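Local coordinates for Hydrogenase/urease maturation factor HypB (Helicobacter pylori, PDB 4LPS), which binds and hydrolyses GTP slowly and is required for nickel insertion into [NiFe] hydrogenase and for the maturation of urease, at residues Ile32-Met37 against Leu108-Ile113; Lys38-Lys43 against Ala116-Lys121; Asn50-Pro55 against Asn153-Ser158; Val141-Tyr146 against Pro170-Cys175. One frame throughout, in Å; residues are numbered along the deposited sequence.

Interaction 1. Residues Ile32-Met37 against Leu108-Ile113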
# COMPACT_ATOMS: atom_id res chain seq x y z
N ILE A 32 -0.44 -7.69 -18.89
CA ILE A 32 -0.21 -9.12 -19.05
C ILE A 32 0.61 -9.66 -17.88
O ILE A 32 0.23 -10.64 -17.24
CB ILE A 32 0.52 -9.45 -20.38
CG1 ILE A 32 -0.37 -9.14 -21.58
CG2 ILE A 32 0.95 -10.91 -20.41
CD1 ILE A 32 -1.64 -9.96 -21.63
N LYS A 33 1.74 -9.00 -17.62
CA LYS A 33 2.65 -9.41 -16.55
C LYS A 33 1.99 -9.34 -15.17
O LYS A 33 2.27 -10.17 -14.30
CB LYS A 33 3.92 -8.56 -16.58
CG LYS A 33 5.01 -9.10 -15.68
CD LYS A 33 5.33 -10.55 -16.03
CE LYS A 33 6.54 -11.06 -15.28
NZ LYS A 33 6.72 -12.53 -15.43
N ALA A 34 1.14 -8.34 -14.97
CA ALA A 34 0.39 -8.22 -13.72
C ALA A 34 -0.57 -9.39 -13.53
O ALA A 34 -0.73 -9.90 -12.42
CB ALA A 34 -0.37 -6.91 -13.69
N ALA A 35 -1.22 -9.80 -14.62
CA ALA A 35 -2.14 -10.93 -14.58
C ALA A 35 -1.39 -12.23 -14.28
O ALA A 35 -1.91 -13.11 -13.59
CB ALA A 35 -2.89 -11.04 -15.90
N GLU A 36 -0.18 -12.35 -14.82
CA GLU A 36 0.65 -13.52 -14.59
C GLU A 36 1.17 -13.57 -13.16
O GLU A 36 1.29 -14.65 -12.57
CB GLU A 36 1.81 -13.55 -15.58
CG GLU A 36 1.39 -13.86 -17.00
CD GLU A 36 2.55 -13.84 -17.97
OE1 GLU A 36 2.62 -14.72 -18.84
OE2 GLU A 36 3.39 -12.92 -17.84
N MET A 37 1.50 -12.41 -12.61
CA MET A 37 1.93 -12.34 -11.21
C MET A 37 0.77 -12.67 -10.28
O MET A 37 0.98 -13.28 -9.23
CB MET A 37 2.50 -10.96 -10.87
CG MET A 37 3.89 -10.70 -11.44
SD MET A 37 5.10 -11.96 -10.99
CE MET A 37 5.00 -11.90 -9.20
N LEU A 108 6.71 1.28 -9.52
CA LEU A 108 6.98 -0.14 -9.70
C LEU A 108 6.22 -0.67 -10.91
O LEU A 108 5.17 -0.15 -11.28
CB LEU A 108 6.59 -0.92 -8.44
CG LEU A 108 7.52 -0.67 -7.24
CD1 LEU A 108 7.07 -1.47 -6.02
CD2 LEU A 108 8.96 -1.01 -7.61
N GLU A 109 6.77 -1.71 -11.52
CA GLU A 109 6.09 -2.43 -12.58
C GLU A 109 6.03 -3.91 -12.23
O GLU A 109 6.85 -4.40 -11.44
CB GLU A 109 6.78 -2.20 -13.93
CG GLU A 109 6.71 -0.76 -14.40
CD GLU A 109 7.57 -0.50 -15.62
OE1 GLU A 109 7.52 0.62 -16.16
OE2 GLU A 109 8.30 -1.43 -16.04
N ALA A 110 5.07 -4.63 -12.81
CA ALA A 110 4.84 -6.03 -12.45
C ALA A 110 6.08 -6.91 -12.63
O ALA A 110 6.32 -7.81 -11.83
CB ALA A 110 3.68 -6.58 -13.27
N SER A 111 6.84 -6.65 -13.69
CA SER A 111 8.07 -7.40 -13.94
C SER A 111 9.10 -7.22 -12.82
O SER A 111 9.93 -8.10 -12.58
CB SER A 111 8.67 -6.99 -15.28
OG SER A 111 8.91 -5.59 -15.33
N MET A 112 9.04 -6.08 -12.12
CA MET A 112 9.95 -5.82 -11.01
C MET A 112 9.61 -6.66 -9.78
O MET A 112 10.50 -7.02 -9.00
CB MET A 112 9.92 -4.33 -10.62
CG MET A 112 10.37 -3.36 -11.69
SD MET A 112 10.18 -1.65 -11.13
CE MET A 112 10.27 -0.74 -12.67
N ILE A 113 8.33 -6.97 -9.61
CA ILE A 113 7.87 -7.75 -8.46
C ILE A 113 8.39 -9.18 -8.51
O ILE A 113 8.65 -9.79 -7.47
CB ILE A 113 6.33 -7.76 -8.37
CG1 ILE A 113 5.76 -6.35 -8.55
CG2 ILE A 113 5.88 -8.36 -7.04
CD1 ILE A 113 6.18 -5.38 -7.45

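Interaction 2. Residues Lys38-Lys43 against Ala116-Lys121. With PO4 (phosphate ion), chain I.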
# COMPACT_ATOMS: atom_id res chain seq x y z
N LYS A 38 -0.43 -12.24 -10.65
CA LYS A 38 -1.62 -12.54 -9.87
C LYS A 38 -1.88 -14.05 -9.79
O LYS A 38 -2.34 -14.54 -8.76
CB LYS A 38 -2.85 -11.83 -10.44
CG LYS A 38 -4.05 -11.87 -9.50
CD LYS A 38 -5.22 -11.04 -10.01
CE LYS A 38 -6.44 -11.23 -9.12
NZ LYS A 38 -7.62 -10.50 -9.64
N GLU A 39 -1.61 -14.77 -10.87
CA GLU A 39 -1.65 -16.23 -10.85
C GLU A 39 -0.79 -16.79 -9.73
O GLU A 39 -1.21 -17.66 -8.98
CB GLU A 39 -1.19 -16.81 -12.19
CG GLU A 39 -2.03 -16.39 -13.39
CD GLU A 39 -1.49 -16.95 -14.69
OE1 GLU A 39 -1.72 -16.32 -15.75
OE2 GLU A 39 -0.82 -18.01 -14.66
N ARG A 40 0.44 -16.28 -9.63
CA ARG A 40 1.39 -16.75 -8.63
C ARG A 40 0.98 -16.35 -7.22
O ARG A 40 1.20 -17.11 -6.27
CB ARG A 40 2.79 -16.23 -8.95
CG ARG A 40 3.29 -16.62 -10.33
CD ARG A 40 4.78 -16.36 -10.49
NE ARG A 40 5.58 -17.19 -9.59
CZ ARG A 40 6.87 -17.00 -9.36
NH1 ARG A 40 7.52 -17.81 -8.53
NH2 ARG A 40 7.52 -16.01 -9.95
N TYR A 41 0.40 -15.16 -7.08
CA TYR A 41 -0.08 -14.70 -5.78
C TYR A 41 -1.10 -15.67 -5.21
O TYR A 41 -1.03 -16.05 -4.04
CB TYR A 41 -0.73 -13.31 -5.88
CG TYR A 41 0.16 -12.18 -6.34
CD1 TYR A 41 1.54 -12.25 -6.22
CD2 TYR A 41 -0.39 -11.02 -6.88
CE1 TYR A 41 2.34 -11.21 -6.63
CE2 TYR A 41 0.40 -9.98 -7.29
CZ TYR A 41 1.76 -10.07 -7.17
OH TYR A 41 2.55 -9.03 -7.58
N LEU A 42 -2.03 -16.07 -6.06
CA LEU A 42 -3.11 -16.97 -5.67
C LEU A 42 -2.58 -18.38 -5.42
O LEU A 42 -3.03 -19.07 -4.51
CB LEU A 42 -4.21 -16.98 -6.74
CG LEU A 42 -4.82 -15.60 -7.04
CD1 LEU A 42 -5.92 -15.69 -8.09
CD2 LEU A 42 -5.32 -14.92 -5.77
N LYS A 43 -1.63 -18.80 -6.25
CA LYS A 43 -0.97 -20.09 -6.08
C LYS A 43 -0.33 -20.19 -4.70
O LYS A 43 -0.39 -21.23 -4.05
CB LYS A 43 0.08 -20.29 -7.17
CG LYS A 43 0.50 -21.73 -7.38
CD LYS A 43 1.16 -21.90 -8.74
CE LYS A 43 0.20 -21.55 -9.87
NZ LYS A 43 0.89 -21.54 -11.20
N ALA A 116 11.73 -10.03 -6.65
CA ALA A 116 11.55 -9.96 -5.21
C ALA A 116 10.69 -11.12 -4.71
O ALA A 116 10.95 -11.69 -3.66
CB ALA A 116 10.94 -8.62 -4.82
N PHE A 117 9.66 -11.44 -5.49
CA PHE A 117 8.75 -12.55 -5.19
C PHE A 117 9.51 -13.87 -5.11
O PHE A 117 9.31 -14.66 -4.18
CB PHE A 117 7.66 -12.62 -6.26
CG PHE A 117 6.55 -13.59 -5.95
CD1 PHE A 117 6.58 -14.89 -6.42
CD2 PHE A 117 5.44 -13.18 -5.22
CE1 PHE A 117 5.55 -15.78 -6.15
CE2 PHE A 117 4.40 -14.05 -4.95
CZ PHE A 117 4.46 -15.35 -5.41
N ASP A 118 10.37 -14.13 -6.10
CA ASP A 118 11.15 -15.36 -6.14
C ASP A 118 12.08 -15.50 -4.93
O ASP A 118 12.19 -16.58 -4.36
CB ASP A 118 11.97 -15.42 -7.43
CG ASP A 118 11.10 -15.67 -8.65
OD1 ASP A 118 9.91 -16.00 -8.48
OD2 ASP A 118 11.61 -15.52 -9.79
N LEU A 119 12.74 -14.41 -4.56
CA LEU A 119 13.60 -14.41 -3.38
C LEU A 119 12.82 -14.71 -2.11
O LEU A 119 13.22 -15.56 -1.31
CB LEU A 119 14.32 -13.06 -3.22
CG LEU A 119 15.35 -12.64 -4.26
CD1 LEU A 119 15.81 -11.22 -4.00
CD2 LEU A 119 16.55 -13.58 -4.25
N LEU A 120 11.71 -14.00 -1.92
CA LEU A 120 10.85 -14.20 -0.76
C LEU A 120 10.31 -15.62 -0.71
O LEU A 120 10.14 -16.19 0.37
CB LEU A 120 9.71 -13.19 -0.77
CG LEU A 120 10.10 -11.75 -0.42
CD1 LEU A 120 8.93 -10.81 -0.66
CD2 LEU A 120 10.56 -11.67 1.03
N LYS A 121 10.03 -16.19 -1.88
CA LYS A 121 9.58 -17.57 -1.96
C LYS A 121 10.68 -18.52 -1.49
O LYS A 121 10.45 -19.38 -0.64
CB LYS A 121 9.15 -17.93 -3.38
CG LYS A 121 8.58 -19.33 -3.50
CD LYS A 121 8.53 -19.80 -4.95
CE LYS A 121 7.89 -21.18 -5.04
NZ LYS A 121 8.05 -21.77 -6.39
P PO4 I . 4.66 -20.20 -7.69
O1 PO4 I . 3.60 -20.70 -6.75
O2 PO4 I . 5.66 -19.39 -6.91
O3 PO4 I . 5.37 -21.36 -8.34
O4 PO4 I . 4.03 -19.35 -8.76

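Interaction 3. Residues Asn50-Pro55 against Asn153-Ser158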
# COMPACT_ATOMS: atom_id res chain seq x y z
N ASN A 50 -1.14 -3.17 -2.38
CA ASN A 50 -0.26 -2.19 -3.00
C ASN A 50 -0.48 -0.81 -2.40
O ASN A 50 -1.51 -0.18 -2.64
CB ASN A 50 -0.48 -2.17 -4.52
CG ASN A 50 0.28 -1.06 -5.21
OD1 ASN A 50 1.39 -0.70 -4.82
ND2 ASN A 50 -0.33 -0.49 -6.25
N PHE A 51 0.47 -0.35 -1.60
CA PHE A 51 0.35 0.94 -0.93
C PHE A 51 1.04 2.06 -1.71
O PHE A 51 2.23 1.98 -2.01
CB PHE A 51 0.91 0.87 0.49
CG PHE A 51 0.02 0.15 1.45
CD1 PHE A 51 -1.04 0.81 2.06
CD2 PHE A 51 0.23 -1.19 1.75
CE1 PHE A 51 -1.87 0.14 2.96
CE2 PHE A 51 -0.59 -1.86 2.64
CZ PHE A 51 -1.64 -1.20 3.24
N MET A 52 0.27 3.10 -2.03
CA MET A 52 0.78 4.23 -2.78
C MET A 52 0.55 5.53 -2.03
O MET A 52 -0.46 5.68 -1.34
CB MET A 52 0.12 4.27 -4.16
CG MET A 52 0.56 3.14 -5.07
SD MET A 52 -0.45 3.03 -6.56
CE MET A 52 -2.05 2.66 -5.84
N SER A 53 1.50 6.46 -2.15
CA SER A 53 1.39 7.77 -1.52
C SER A 53 2.50 8.68 -2.01
O SER A 53 3.37 8.25 -2.76
CB SER A 53 1.46 7.65 0.00
OG SER A 53 2.80 7.51 0.43
N SER A 54 2.47 9.93 -1.57
CA SER A 54 3.61 10.82 -1.74
C SER A 54 4.77 10.31 -0.91
O SER A 54 4.57 9.51 0.02
CB SER A 54 3.26 12.25 -1.32
OG SER A 54 2.11 12.73 -1.99
N PRO A 55 6.00 10.72 -1.24
CA PRO A 55 7.10 10.44 -0.31
C PRO A 55 6.80 10.97 1.09
O PRO A 55 6.36 12.12 1.22
CB PRO A 55 8.29 11.16 -0.93
CG PRO A 55 7.95 11.29 -2.39
CD PRO A 55 6.46 11.47 -2.43
N ASN A 153 -5.45 -1.86 -3.84
CA ASN A 153 -4.55 -0.73 -3.99
C ASN A 153 -5.01 0.36 -3.03
O ASN A 153 -6.11 0.88 -3.14
CB ASN A 153 -4.53 -0.23 -5.43
CG ASN A 153 -4.20 -1.33 -6.42
OD1 ASN A 153 -3.03 -1.67 -6.62
ND2 ASN A 153 -5.22 -1.91 -7.03
N ILE A 154 -4.15 0.67 -2.06
CA ILE A 154 -4.53 1.59 -0.99
C ILE A 154 -3.64 2.83 -1.00
O ILE A 154 -2.41 2.73 -1.08
CB ILE A 154 -4.46 0.88 0.37
CG1 ILE A 154 -5.44 -0.30 0.37
CG2 ILE A 154 -4.79 1.85 1.49
CD1 ILE A 154 -5.25 -1.28 1.52
N VAL A 155 -4.28 3.99 -0.93
CA VAL A 155 -3.58 5.27 -1.02
C VAL A 155 -3.57 6.02 0.31
O VAL A 155 -4.61 6.20 0.94
CB VAL A 155 -4.21 6.16 -2.10
CG1 VAL A 155 -3.46 7.49 -2.19
CG2 VAL A 155 -4.19 5.46 -3.45
N LEU A 156 -2.39 6.46 0.74
CA LEU A 156 -2.27 7.31 1.91
C LEU A 156 -2.23 8.78 1.51
O LEU A 156 -1.53 9.16 0.58
CB LEU A 156 -1.02 6.97 2.74
CG LEU A 156 -1.00 5.72 3.61
CD1 LEU A 156 -0.90 4.44 2.80
CD2 LEU A 156 0.16 5.81 4.60
N LEU A 157 -3.02 9.58 2.21
CA LEU A 157 -2.90 11.03 2.12
C LEU A 157 -2.61 11.55 3.52
O LEU A 157 -3.45 11.44 4.42
CB LEU A 157 -4.18 11.67 1.56
CG LEU A 157 -4.25 13.20 1.63
CD1 LEU A 157 -3.09 13.82 0.87
CD2 LEU A 157 -5.58 13.72 1.09
N SER A 158 -1.42 12.11 3.71
CA SER A 158 -1.04 12.57 5.04
C SER A 158 -1.56 13.98 5.27
O SER A 158 -1.65 14.77 4.33
CB SER A 158 0.48 12.51 5.23
OG SER A 158 1.12 13.67 4.73
O HOH W 1 0.06 11.16 -0.49

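Interaction 4. Residues Val141-Tyr146 against Pro170-Cys175. With NI (nickel (II) ion), chain F.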
# COMPACT_ATOMS: atom_id res chain seq x y z
N VAL A 141 1.49 10.13 -8.68
CA VAL A 141 1.06 10.13 -10.08
C VAL A 141 1.27 8.77 -10.75
O VAL A 141 0.33 7.99 -10.88
CB VAL A 141 1.79 11.21 -10.90
CG1 VAL A 141 1.25 11.25 -12.33
CG2 VAL A 141 1.62 12.57 -10.24
N CYS A 142 2.50 8.51 -11.17
CA CYS A 142 2.81 7.39 -12.06
C CYS A 142 2.44 5.97 -11.57
O CYS A 142 2.07 5.14 -12.40
CB CYS A 142 4.30 7.41 -12.40
SG CYS A 142 4.83 8.96 -13.15
N PRO A 143 2.54 5.69 -10.26
CA PRO A 143 2.14 4.32 -9.89
C PRO A 143 0.65 4.04 -10.11
O PRO A 143 0.26 2.87 -10.13
CB PRO A 143 2.51 4.23 -8.41
CG PRO A 143 3.54 5.29 -8.20
CD PRO A 143 3.15 6.40 -9.12
N SER A 144 -0.16 5.08 -10.29
CA SER A 144 -1.58 4.90 -10.59
C SER A 144 -1.83 4.28 -11.97
O SER A 144 -2.96 3.92 -12.29
CB SER A 144 -2.32 6.24 -10.48
OG SER A 144 -2.03 7.08 -11.58
N SER A 145 -0.78 4.18 -12.78
CA SER A 145 -0.91 3.68 -14.14
C SER A 145 -0.37 2.26 -14.33
O SER A 145 -0.33 1.76 -15.45
CB SER A 145 -0.21 4.62 -15.12
OG SER A 145 -0.90 5.86 -15.23
N TYR A 146 0.06 1.62 -13.25
CA TYR A 146 0.65 0.29 -13.37
C TYR A 146 0.04 -0.76 -12.44
O TYR A 146 0.31 -0.78 -11.24
CB TYR A 146 2.16 0.36 -13.12
CG TYR A 146 2.88 1.22 -14.14
CD1 TYR A 146 3.01 2.59 -13.94
CD2 TYR A 146 3.39 0.67 -15.30
CE1 TYR A 146 3.66 3.38 -14.87
CE2 TYR A 146 4.04 1.46 -16.24
CZ TYR A 146 4.17 2.81 -16.02
OH TYR A 146 4.81 3.59 -16.95
N PRO A 170 -6.48 13.09 -9.13
CA PRO A 170 -7.69 12.26 -9.21
C PRO A 170 -7.45 10.84 -9.70
O PRO A 170 -8.14 9.93 -9.23
CB PRO A 170 -8.57 13.04 -10.21
CG PRO A 170 -7.61 13.81 -11.03
CD PRO A 170 -6.51 14.20 -10.09
N THR A 171 -6.49 10.63 -10.60
CA THR A 171 -6.25 9.30 -11.15
C THR A 171 -5.70 8.35 -10.09
O THR A 171 -6.04 7.17 -10.07
CB THR A 171 -5.28 9.35 -12.36
OG1 THR A 171 -5.86 10.14 -13.41
CG2 THR A 171 -5.00 7.96 -12.90
N MET A 172 -4.85 8.87 -9.21
CA MET A 172 -4.36 8.04 -8.10
C MET A 172 -5.49 7.64 -7.16
O MET A 172 -5.60 6.47 -6.79
CB MET A 172 -3.26 8.77 -7.33
CG MET A 172 -2.78 8.02 -6.10
SD MET A 172 -2.01 6.41 -6.44
CE MET A 172 -0.44 6.92 -7.13
N PHE A 173 -6.31 8.60 -6.76
CA PHE A 173 -7.36 8.33 -5.79
C PHE A 173 -8.53 7.52 -6.37
O PHE A 173 -9.26 6.87 -5.63
CB PHE A 173 -7.86 9.64 -5.18
CG PHE A 173 -6.90 10.24 -4.19
CD1 PHE A 173 -6.87 9.79 -2.88
CD2 PHE A 173 -6.01 11.23 -4.58
CE1 PHE A 173 -5.98 10.34 -1.96
CE2 PHE A 173 -5.11 11.78 -3.67
CZ PHE A 173 -5.10 11.33 -2.36
N MET A 174 -8.71 7.57 -7.69
CA MET A 174 -9.72 6.75 -8.35
C MET A 174 -9.32 5.26 -8.43
O MET A 174 -10.17 4.41 -8.70
CB MET A 174 -10.04 7.28 -9.75
CG MET A 174 -11.08 8.40 -9.75
SD MET A 174 -11.48 9.03 -11.39
CE MET A 174 -9.92 9.75 -11.89
N CYS A 175 -8.04 4.95 -8.22
CA CYS A 175 -7.63 3.55 -8.24
C CYS A 175 -7.63 2.94 -6.83
O CYS A 175 -7.35 1.75 -6.67
CB CYS A 175 -6.25 3.40 -8.88
SG CYS A 175 -4.84 3.68 -7.81
NI NI F . 6.82 9.73 -13.07

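Interaction 1. Residues Ile32-Met37 against Leu108-Ile113
The methyl group of Ala110 sits against the backbone of Ala34: Ala110 CB is 3.5 Å from Ala34 N, close to its CA as well, and 4.1 Å from Ala34 CB. With a methyl on each side and nothing longer between, the two backbones come near, the CA atoms of Ala34 and Ala110 lying 5.1 Å apart. Lys33 flanks this meeting point. Its CG is anti to the backbone N (chi1 -169°) and rests 3.6 Å from Ser111 N and 3.7 Å from Ala110 CB; beyond a bend at chi2 the chain runs on, its CE passing near Ser111 CA. The ammonium goes past both segments to a salt bridge with Glu114, one turn beyond Ala110, and also bonds a glycerol probably left from the crystallisation liquor.

This is helix 29-43 lying on the first turn of helix 110-122, on one side of the parallel sheet beside strand 131-135. One turn after Lys33, Met37 completes the patch. Its CG is 3.8 Å from Ala110 O, and the chain, bent at chi2 and chi3, puts CE 4.2 Å from Ile113 CG2. Further out, Ala110 N donates a hydrogen bond to Asn30 OD1, which tethers this helix start directly to helix 29-43, while Ile113 also packs on Ile134 of the central sheet. Just before the helix, Glu109 OE1 is hydrogen-bonded to His107 NE2, from a histidine inferred to bind nickel.

Interaction 2. Residues Lys38-Lys43 against Ala116-Lys121
Helix 29-43 and helix 110-122 run side by side in the same direction on one side of the parallel sheet, and here, with their axes 12.3 Å apart and crossing at 17°, large side chains bridge between them. Arg40 carries the outer layer. Its guanidinium grips Asp118 end-on through two nitrogens that share one oxygen: NH2 reaches Asp118 OD1 at 2.8 Å on the syn lone pair, and NH1 meets the same atom at 3.0 Å, nearly along its C-O axis. Both bonds lie close to the guanidinium plane. Underneath, Phe117 CD1 is 3.6 Å above that plane over its centre, the ring itself tilted 68° to it.

A phosphate, probably from the crystallisation liquor, takes another edge of the same group, with Arg40 NE 2.8 Å from O4 and NH1 bonded to O2. Lys121 NZ adds two weak bonds to this ion, which would offset some of the repulsion between NZ and Arg40 NH1, 4.5 Å apart.

Deeper in, Phe117 CG is anti to its backbone N, and CE2 comes within 3.6 Å of Tyr41 CD1 at the edge of the tyrosine ring, the two planes inclined at 51°. Both rings also rest on Leu132 of strand 131-135, and Tyr41 OH bonds Leu148 O. Near-parallel helices packed through such side chains onto a parallel sheet belong to the alpha/beta P-loop NTPase fold.

Interaction 3. Residues Asn50-Pro55 against Asn153-Ser158
The two amides of Asn50 and Asn153, neighbours on one face of the sheet, stand almost perpendicular, their planes 88° apart. Asn50 ND2 lies 3.0 Å from Asn153 OD1, the acceptor within 3° of the Asn50 amide plane and the donor on a lone pair of the carbonyl. On the other face the Phe51 ring lies beside Ile154, both side chains pointing the same way; CE1 touches Ile154 CG2 at 3.7 Å and CD1 meets Leu156 CD1 at an equal distance, both approaches oblique to the ring.

Three backbone bonds join the strands in parallel register: Ile154 N to Asn50 O, Met52 N to Ile154 O, and Leu156 N to Met52 O at 2.9 Å. On the asparagine face Met52, bent at chi3, swings CE back to 3.8 Å from Asn153 CB. Past the last bond the chains diverge, and a water links Ser54 N to Leu156 O. Ser53 CB still lies 3.4 Å from Leu156 O; its OG, set between the backbone N and the carbonyl carbon (chi1 80°), bonds both Ser54 O, at 2.7 Å, and Lys59 NZ. This is where strand 47-52 runs into the P-loop, whose residues from Gly56 to Thr61 line the GDP pocket.

The pair forms the middle of the parallel sheet. Strand 131-135 flanks 47-52, strand 178-182 flanks 152-158, and the faces are covered by different helices: Phe224 of helix 218-234 packs on Phe51 and Ile154, while Met172 of helix 170-174 covers Met52 and Val155.

Interaction 4. Residues Val141-Tyr146 against Pro170-Cys175
Met172 reaches from helix 170-174 into the bend around Ser144. Its CB is 4.1 Å from Ser144 CB; CG stands anti to the backbone N (chi1 175°), and the chain then folds at chi2 and chi3, leaving SD alongside the same serine methylene. The terminal CE ends 3.7 Å from Ser144 N, 4.1 Å from Pro143 CD and 4.0 Å from Val141 O, so one methyl touches three residues of the turn region.

Ser144 answers with its CB, 3.6 Å from Met172 CA, the closest approach of its methylene to the helix. Its hydroxyl, placed between the backbone N and the carbonyl carbon (chi1 74°), turns back to Val141 O at 2.6 Å, and the same OG lies 3.4 Å from Thr171 CG2. Val141 O therefore takes two donors, Ser144 OG and Ser144 N, which ties off the start of the 3-10 turn 142-145. Cys175 SG lies at the margin, near Ser144 CA.

Cys142 opens that turn and points away from the helix, its SG bound to nickel at 2.1 Å; Cys106 supplies a second sulfur. Pro143 lies near His107, an inferred nickel ligand, and the ring of Tyr146 stacks on that of the same histidine.

Contact with the helix is thus made by van der Waals packing: even the Ser144 hydroxyl meets a methyl there, while its hydrogen bond goes to Val141 O. That division is consistent with a metal-binding turn held in shape by its own hydrogen bonds and packed against the helix without polar ties to it.

Interactions 1 and 2 are successive parts of one pairing, helix 29-43 on helix 110-122, their centres 10 Å apart; Ile113 CG2 meets Tyr41 OH at 3.4 Å where they join. Interactions 3 and 4 also have centres 10 Å apart and share a packing layer, with Met52 SD 3.7 Å from Met172 SD and Met52 CE 3.6 Å from Cys175 SG. The strand leading to the P-loop, with the Ser53 side chain about 4 Å from GDP, also touches the nickel-binding turn, Met52 SD lying 3.6 Å from Pro143 O. Interaction 1 touches segment 141-146 at Tyr146, with Leu108 O 3.6 Å from Tyr146 CB, whereas interaction 2 is remote from the annotated sites.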